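PDB 4J6O: metallophosphoesterase from Clostridium thermocellum, which acts as the manganese-binding 2',3' phosphatase component of the bacterial Pnkp-Hen1 RNA repair system, probably removing phosphate from the ends of broken RNA. Local coordinates for residues Gly157-Glu160 against Glu161-Gly164; Val190-Trp194 against Ala195-Arg199; Ala235-Pro239 against Glu240-Val244. All coordinates share one frame; numbering follows the deposited sequence.

Interaction 1. Residues Gly157-Glu160 against Glu161-Gly164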
loop_
_atom_site.group_PDB
_atom_site.type_symbol
_atom_site.label_atom_id
_atom_site.label_comp_id
_atom_site.label_asym_id
_atom_site.label_seq_id
_atom_site.Cartn_x
_atom_site.Cartn_y
_atom_site.Cartn_z
ATOM N N GLY A 157 4.160 5.660 6.845
ATOM C CA GLY A 157 5.056 6.816 6.926
ATOM C C GLY A 157 6.475 6.424 7.331
ATOM O O GLY A 157 6.761 5.252 7.548
ATOM N N MET A 158 7.362 7.396 7.340
ATOM C CA MET A 158 8.735 7.140 7.756
ATOM C C MET A 158 9.328 8.463 8.266
ATOM O O MET A 158 9.633 9.377 7.483
ATOM C CB MET A 158 9.562 6.539 6.612
ATOM C CG MET A 158 10.921 5.950 7.081
ATOM S SD MET A 158 10.718 4.732 8.355
ATOM C CE MET A 158 9.849 3.418 7.474
ATOM N N LYS A 159 9.492 8.568 9.586
ATOM C CA LYS A 159 10.093 9.771 10.140
ATOM C C LYS A 159 11.563 9.898 9.704
ATOM O O LYS A 159 12.180 8.902 9.316
ATOM C CB LYS A 159 9.954 9.789 11.664
ATOM C CG LYS A 159 10.592 8.645 12.352
ATOM C CD LYS A 159 10.541 8.956 13.883
ATOM C CE LYS A 159 10.852 7.782 14.756
ATOM N NZ LYS A 159 10.859 8.193 16.209
ATOM N N GLU A 160 12.086 11.133 9.702
ATOM C CA GLU A 160 13.393 11.435 9.111
ATOM C C GLU A 160 14.539 10.530 9.550
ATOM O O GLU A 160 15.295 10.030 8.713
ATOM C CB GLU A 160 13.767 12.888 9.378
ATOM C CG GLU A 160 15.109 13.264 8.779
ATOM C CD GLU A 160 15.382 14.743 8.845
ATOM O OE1 GLU A 160 14.556 15.493 9.422
ATOM O OE2 GLU A 160 16.424 15.154 8.298
ATOM N N GLU A 161 14.646 10.329 10.868
ATOM C CA GLU A 161 15.722 9.566 11.493
ATOM C C GLU A 161 15.831 8.137 10.952
ATOM O O GLU A 161 16.895 7.540 10.999
ATOM C CB GLU A 161 15.502 9.545 13.028
ATOM C CG GLU A 161 16.467 8.693 13.850
ATOM C CD GLU A 161 15.988 8.444 15.300
ATOM O OE1 GLU A 161 14.916 8.964 15.697
ATOM O OE2 GLU A 161 16.701 7.718 16.048
ATOM N N PHE A 162 14.726 7.589 10.437
ATOM C CA PHE A 162 14.671 6.172 10.106
ATOM C C PHE A 162 14.805 5.985 8.576
ATOM O O PHE A 162 14.977 4.882 8.079
ATOM C CB PHE A 162 13.295 5.611 10.482
ATOM C CG PHE A 162 13.089 5.337 11.940
ATOM C CD1 PHE A 162 14.044 5.644 12.911
ATOM C CD2 PHE A 162 11.926 4.731 12.337
ATOM C CE1 PHE A 162 13.794 5.364 14.239
ATOM C CE2 PHE A 162 11.668 4.443 13.665
ATOM C CZ PHE A 162 12.610 4.745 14.624
ATOM N N GLN A 163 14.665 7.067 7.830
ATOM C CA GLN A 163 14.731 6.946 6.379
ATOM C C GLN A 163 16.055 6.389 5.912
ATOM O O GLN A 163 17.132 6.841 6.310
ATOM C CB GLN A 163 14.427 8.261 5.683
ATOM C CG GLN A 163 12.976 8.722 5.885
ATOM C CD GLN A 163 12.771 10.125 5.380
ATOM O OE1 GLN A 163 13.675 10.709 4.815
ATOM N NE2 GLN A 163 11.596 10.694 5.625
ATOM N N GLY A 164 15.961 5.347 5.106
ATOM C CA GLY A 164 17.150 4.726 4.582
ATOM C C GLY A 164 17.742 3.682 5.499
ATOM O O GLY A 164 18.719 3.046 5.141
HETATM O O HOH W 1 13.462 7.874 17.484
#
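M158 and K159 both pack against the ring of F162, one at its edge and one over a face, around the 3-10 turn at residues 160-162 in the loop between strand 151-154 and helix 168-176. The lysine CG sits between the backbone N and the carbonyl carbon (chi1 60°), and from there the chain runs out straight and slants across the phenylalanine. Its CE carbon hangs over the face, 3.7 Å from the centroid of the F162 ring, a CH-pi contact offset toward the CZ rim. M158 meets the same residue at about a right angle. Its bent chain brings SD to within 3.5 Å of F162 CB, with the sulfur close to the ring plane in a Met-aromatic contact at the edge. M158 also packs on V170, F173 and A174 of helix 168-176, a helix that F162 also touches.

The turn itself is tied chiefly by two backbone bonds, F162 N to K159 O at 3.1 Å and Q163 N to E160 O at 3.2 Å. Beyond the ring, K159 NZ forms a salt bridge with E178. E161 runs alongside the lysine in the same direction without making a direct ion pair; a water links them, accepting from K159 NZ and donating to E161 OE1.

Q163 comes back past M158 in the opposite direction, with CG of Q163 3.7 Å from CG of M158. Its amide nitrogen is used twice, once toward the hydroxyl of Y198 and once within the loop. In the second bond NE2 of Q163 donates to O of M158 at 3.0 Å, with an N-H...O angle of 164° and the carbonyl oxygen close to the amide plane.

Interaction 2. Residues Val190-Trp194 against Ala195-Arg199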
loop_
_atom_site.group_PDB
_atom_site.type_symbol
_atom_site.label_atom_id
_atom_site.label_comp_id
_atom_site.label_asym_id
_atom_site.label_seq_id
_atom_site.Cartn_x
_atom_site.Cartn_y
_atom_site.Cartn_z
ATOM N N VAL A 190 -1.304 5.366 22.528
ATOM C CA VAL A 190 -1.645 6.463 21.619
ATOM C C VAL A 190 -0.712 6.528 20.402
ATOM O O VAL A 190 0.499 6.480 20.569
ATOM C CB VAL A 190 -1.505 7.784 22.371
ATOM C CG1 VAL A 190 -1.847 8.948 21.468
ATOM C CG2 VAL A 190 -2.417 7.786 23.581
ATOM N N ARG A 191 -1.243 6.668 19.181
ATOM C CA ARG A 191 -0.361 6.734 18.019
ATOM C C ARG A 191 0.416 8.050 18.051
ATOM O O ARG A 191 -0.142 9.106 18.334
ATOM C CB ARG A 191 -1.143 6.661 16.693
ATOM C CG ARG A 191 -1.625 5.276 16.353
ATOM C CD ARG A 191 -2.076 5.156 14.904
ATOM N NE ARG A 191 -2.505 3.797 14.625
ATOM C CZ ARG A 191 -3.769 3.392 14.677
ATOM N NH1 ARG A 191 -4.728 4.261 14.990
ATOM N NH2 ARG A 191 -4.079 2.127 14.417
ATOM N N TYR A 192 1.695 7.987 17.683
ATOM C CA TYR A 192 2.508 9.190 17.633
ATOM C C TYR A 192 2.296 9.871 16.273
ATOM O O TYR A 192 2.366 9.207 15.217
ATOM C CB TYR A 192 3.971 8.798 17.769
ATOM C CG TYR A 192 4.933 9.914 17.486
ATOM C CD1 TYR A 192 4.766 11.171 18.038
ATOM C CD2 TYR A 192 6.012 9.701 16.629
ATOM C CE1 TYR A 192 5.664 12.193 17.747
ATOM C CE2 TYR A 192 6.915 10.695 16.351
ATOM C CZ TYR A 192 6.721 11.939 16.872
ATOM O OH TYR A 192 7.628 12.927 16.578
ATOM N N ASP A 193 1.998 11.174 16.324
ATOM C CA ASP A 193 1.747 11.962 15.104
ATOM C C ASP A 193 3.086 12.437 14.569
ATOM O O ASP A 193 3.494 13.584 14.795
ATOM C CB ASP A 193 0.933 13.174 15.484
ATOM C CG ASP A 193 0.602 14.048 14.294
ATOM O OD1 ASP A 193 1.109 13.791 13.167
ATOM O OD2 ASP A 193 -0.142 14.996 14.523
ATOM N N TRP A 194 3.784 11.542 13.891
ATOM C CA TRP A 194 5.129 11.816 13.452
ATOM C C TRP A 194 5.126 12.899 12.368
ATOM O O TRP A 194 6.101 13.652 12.208
ATOM C CB TRP A 194 5.736 10.515 12.934
ATOM C CG TRP A 194 5.118 10.067 11.624
ATOM C CD1 TRP A 194 4.022 9.273 11.470
ATOM C CD2 TRP A 194 5.525 10.447 10.290
ATOM N NE1 TRP A 194 3.727 9.123 10.151
ATOM C CE2 TRP A 194 4.631 9.819 9.393
ATOM C CE3 TRP A 194 6.545 11.248 9.780
ATOM C CZ2 TRP A 194 4.700 9.987 7.991
ATOM C CZ3 TRP A 194 6.621 11.419 8.366
ATOM C CH2 TRP A 194 5.726 10.768 7.501
ATOM N N ALA A 195 4.042 12.959 11.596
ATOM C CA ALA A 195 4.053 13.891 10.461
ATOM C C ALA A 195 4.083 15.352 10.940
ATOM O O ALA A 195 4.691 16.221 10.306
ATOM C CB ALA A 195 2.859 13.636 9.532
ATOM N N SER A 196 3.452 15.624 12.074
ATOM C CA SER A 196 3.527 16.979 12.626
ATOM C C SER A 196 4.935 17.419 12.993
ATOM O O SER A 196 5.273 18.598 12.863
ATOM C CB SER A 196 2.581 17.161 13.796
ATOM O OG SER A 196 1.265 17.190 13.290
ATOM N N ASP A 197 5.763 16.475 13.423
ATOM C CA ASP A 197 7.099 16.814 13.853
ATOM C C ASP A 197 8.106 16.656 12.736
ATOM O O ASP A 197 9.294 16.858 12.958
ATOM C CB ASP A 197 7.519 15.914 15.013
ATOM C CG ASP A 197 6.765 16.215 16.300
ATOM O OD1 ASP A 197 6.231 17.343 16.449
ATOM O OD2 ASP A 197 6.711 15.305 17.162
ATOM N N TYR A 198 7.641 16.278 11.542
ATOM C CA TYR A 198 8.538 15.999 10.421
ATOM C C TYR A 198 9.119 17.271 9.769
ATOM O O TYR A 198 8.394 18.217 9.419
ATOM C CB TYR A 198 7.809 15.144 9.361
ATOM C CG TYR A 198 8.684 14.711 8.207
ATOM C CD1 TYR A 198 9.578 13.663 8.354
ATOM C CD2 TYR A 198 8.602 15.341 6.964
ATOM C CE1 TYR A 198 10.401 13.243 7.310
ATOM C CE2 TYR A 198 9.390 14.918 5.904
ATOM C CZ TYR A 198 10.285 13.875 6.072
ATOM O OH TYR A 198 11.111 13.427 5.048
ATOM N N ARG A 199 10.440 17.263 9.622
ATOM C CA ARG A 199 11.163 18.385 9.041
ATOM C C ARG A 199 12.201 17.847 8.057
ATOM O O ARG A 199 13.200 18.488 7.771
ATOM C CB ARG A 199 11.850 19.206 10.147
ATOM C CG ARG A 199 10.904 19.831 11.165
ATOM C CD ARG A 199 9.875 20.724 10.477
ATOM N NE ARG A 199 9.008 21.441 11.413
ATOM C CZ ARG A 199 7.898 20.953 11.968
ATOM N NH1 ARG A 199 7.489 19.712 11.715
ATOM N NH2 ARG A 199 7.193 21.712 12.796
HETATM O O HOH W 2 1.567 11.474 11.785
#
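The backbone folds back twice between Y192 and Y198, through an inverse gamma turn centred on D193 and a type I turn from A195 to Y198, and a weak bond from D197 N to W194 O overlaps the second turn. D193 grips S196 through both carboxylate oxygens: S196 N donates to D193 OD1 at 3.2 Å and S196 OG to D193 OD2 at 2.9 Å, each from well above the carboxylate plane. A water closes a second link, donating to D193 OD1 and accepting from A195 N. The hydroxyl of Y192 reaches across to D197, donating to OD2 over 2.6 Å on the lone pair that points away from OD1.

A chi1 of 70° swings the W194 indole back over the following residue, and A195 CB lies above the middle of its six-membered ring, 4.2 Å from that centroid. The outer rim of the indole points at Y198, CZ3 of W194 reaching 3.7 Å from CD1 of Y198; the rings form an offset edge-to-face pair with planes at 84°.

The indole also meets F173 of helix 168-176 and Y206 of strand 203-206 edge-to-face, while W194, A195 and Y198 all rest on T220 of strand 220-222.

Interaction 3. Residues Ala235-Pro239 against Glu240-Val244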
loop_
_atom_site.group_PDB
_atom_site.type_symbol
_atom_site.label_atom_id
_atom_site.label_comp_id
_atom_site.label_asym_id
_atom_site.label_seq_id
_atom_site.Cartn_x
_atom_site.Cartn_y
_atom_site.Cartn_z
ATOM N N ALA A 235 -4.390 8.315 -6.356
ATOM C CA ALA A 235 -2.984 8.252 -6.787
ATOM C C ALA A 235 -2.380 9.623 -6.653
ATOM O O ALA A 235 -3.058 10.631 -6.914
ATOM C CB ALA A 235 -2.854 7.823 -8.279
ATOM N N TYR A 236 -1.111 9.670 -6.284
ATOM C CA TYR A 236 -0.351 10.903 -6.224
ATOM C C TYR A 236 0.690 10.830 -7.323
ATOM O O TYR A 236 1.507 9.885 -7.377
ATOM C CB TYR A 236 0.301 11.033 -4.817
ATOM C CG TYR A 236 1.105 12.303 -4.587
ATOM C CD1 TYR A 236 2.436 12.402 -5.027
ATOM C CD2 TYR A 236 0.580 13.351 -3.866
ATOM C CE1 TYR A 236 3.169 13.575 -4.786
ATOM C CE2 TYR A 236 1.307 14.503 -3.605
ATOM C CZ TYR A 236 2.587 14.595 -4.061
ATOM O OH TYR A 236 3.285 15.734 -3.754
ATOM N N ARG A 237 0.637 11.809 -8.254
ATOM C CA ARG A 237 1.539 11.775 -9.384
ATOM C C ARG A 237 2.776 12.575 -9.004
ATOM O O ARG A 237 2.691 13.693 -8.506
ATOM C CB ARG A 237 0.854 12.399 -10.614
ATOM C CG ARG A 237 -0.479 11.795 -10.837
ATOM C CD ARG A 237 -1.070 12.217 -12.182
ATOM N NE ARG A 237 -0.410 11.614 -13.323
ATOM C CZ ARG A 237 0.125 12.334 -14.332
ATOM N NH1 ARG A 237 0.134 13.672 -14.325
ATOM N NH2 ARG A 237 0.679 11.722 -15.361
ATOM N N TYR A 238 3.917 11.927 -9.138
ATOM C CA TYR A 238 5.217 12.496 -8.815
ATOM C C TYR A 238 6.091 12.532 -10.067
ATOM O O TYR A 238 6.207 11.526 -10.745
ATOM C CB TYR A 238 5.882 11.588 -7.777
ATOM C CG TYR A 238 7.236 12.091 -7.328
ATOM C CD1 TYR A 238 8.362 11.762 -8.040
ATOM C CD2 TYR A 238 7.370 12.912 -6.204
ATOM C CE1 TYR A 238 9.614 12.239 -7.645
ATOM C CE2 TYR A 238 8.617 13.375 -5.788
ATOM C CZ TYR A 238 9.730 13.048 -6.543
ATOM O OH TYR A 238 10.987 13.502 -6.166
ATOM N N PRO A 239 6.779 13.668 -10.336
ATOM C CA PRO A 239 6.956 14.854 -9.495
ATOM C C PRO A 239 5.938 15.942 -9.704
ATOM O O PRO A 239 6.136 17.015 -9.100
ATOM C CB PRO A 239 8.336 15.370 -9.917
ATOM C CG PRO A 239 8.358 15.033 -11.374
ATOM C CD PRO A 239 7.701 13.670 -11.483
ATOM N N GLU A 240 4.872 15.680 -10.463
ATOM C CA GLU A 240 3.831 16.674 -10.673
ATOM C C GLU A 240 3.118 17.129 -9.413
ATOM O O GLU A 240 2.536 18.215 -9.380
ATOM C CB GLU A 240 2.819 16.162 -11.705
ATOM C CG GLU A 240 3.428 15.851 -13.045
ATOM C CD GLU A 240 3.980 14.458 -13.167
ATOM O OE1 GLU A 240 4.067 13.735 -12.138
ATOM O OE2 GLU A 240 4.363 14.069 -14.292
ATOM N N ARG A 241 3.143 16.280 -8.364
ATOM C CA ARG A 241 2.449 16.611 -7.131
ATOM C C ARG A 241 0.976 16.908 -7.431
ATOM O O ARG A 241 0.409 17.886 -6.953
ATOM C CB ARG A 241 3.178 17.726 -6.359
ATOM C CG ARG A 241 4.649 17.328 -6.101
ATOM C CD ARG A 241 5.290 18.057 -4.979
ATOM N NE ARG A 241 6.707 17.749 -4.932
ATOM C CZ ARG A 241 7.472 17.981 -3.880
ATOM N NH1 ARG A 241 8.765 17.694 -3.936
ATOM N NH2 ARG A 241 6.943 18.536 -2.790
ATOM N N GLU A 242 0.382 16.003 -8.221
ATOM C CA GLU A 242 -1.045 16.064 -8.573
ATOM C C GLU A 242 -1.804 14.896 -7.995
ATOM O O GLU A 242 -1.313 13.748 -8.013
ATOM C CB GLU A 242 -1.189 15.972 -10.069
ATOM C CG GLU A 242 -0.659 17.196 -10.758
ATOM C CD GLU A 242 -0.622 17.067 -12.264
ATOM O OE1 GLU A 242 -0.983 15.983 -12.797
ATOM O OE2 GLU A 242 -0.220 18.070 -12.908
ATOM N N ILE A 243 -3.017 15.183 -7.528
ATOM C CA ILE A 243 -3.935 14.176 -7.010
ATOM C C ILE A 243 -4.905 13.724 -8.109
ATOM O O ILE A 243 -5.544 14.563 -8.765
ATOM C CB ILE A 243 -4.724 14.723 -5.846
ATOM C CG1 ILE A 243 -3.803 15.179 -4.716
ATOM C CG2 ILE A 243 -5.719 13.692 -5.329
ATOM C CD1 ILE A 243 -2.765 14.185 -4.351
ATOM N N VAL A 244 -5.006 12.412 -8.320
ATOM C CA VAL A 244 -5.985 11.798 -9.238
ATOM C C VAL A 244 -6.736 10.743 -8.446
ATOM O O VAL A 244 -6.116 9.996 -7.693
ATOM C CB VAL A 244 -5.319 11.130 -10.443
ATOM C CG1 VAL A 244 -6.346 10.418 -11.343
ATOM C CG2 VAL A 244 -4.544 12.208 -11.258
HETATM O O HOH W 3 8.126 17.165 -7.073
#
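A cis peptide joins Y238 to P239, with E240 OE1 packed 3.1 Å from Y238 C, in the turn of the antiparallel hairpin formed by strands 232-238 and 242-247. The turn closes in a G1 beta bulge, R237 standing opposite R241 and E242 together. R241 takes the positive phi (55°) of the first bulge position, one usually held by glycine. R237 O takes E242 N at 3.3 Å and, weakly, R241 N. Further along, the regular ladder resumes with R237 N to E242 O and a reciprocal pair between A235 and V244.

On one face of the hairpin, I243 CD1 packs 3.5 Å from Y236 CD2, and R241 lies beside the tyrosine, its aliphatic stem running along the phenol end. A water joins R241 NE to P239 O.

On the other face, R237 bends at chi3 and lays CD against V244 CG2 at 3.6 Å. E240 covers one side of its guanidinium but forms its salt bridge with R58; A235 and V244 pack on L30 of helix 24-33. The ion pair across the strands is with E242: NH1 of R237 donates to OE1 of E242 at 3.0 Å, the oxygen lying in the guanidinium plane.

How the interactions relate
The three contacts come in series along the chain. Interactions 1 and 2 are neighbours, their centres about 11 Å apart: the loop after strand 151-154 and the loop leading into strand 203-206 meet beside two adjacent strands of the six-stranded sheet. E160 N lies 3.6 Å from Y198 CE1, and G157 CA packs on W194 CZ2 at 3.4 Å, making one continuous patch. Interaction 3 stands apart, its centre about 21 and 23 Å from theirs, at the outer edge of the five-stranded sheet. The manganese ligands D19 and D65 follow strands 14-17 and 59-62 of that sheet, as expected for a calcineurin-like fold.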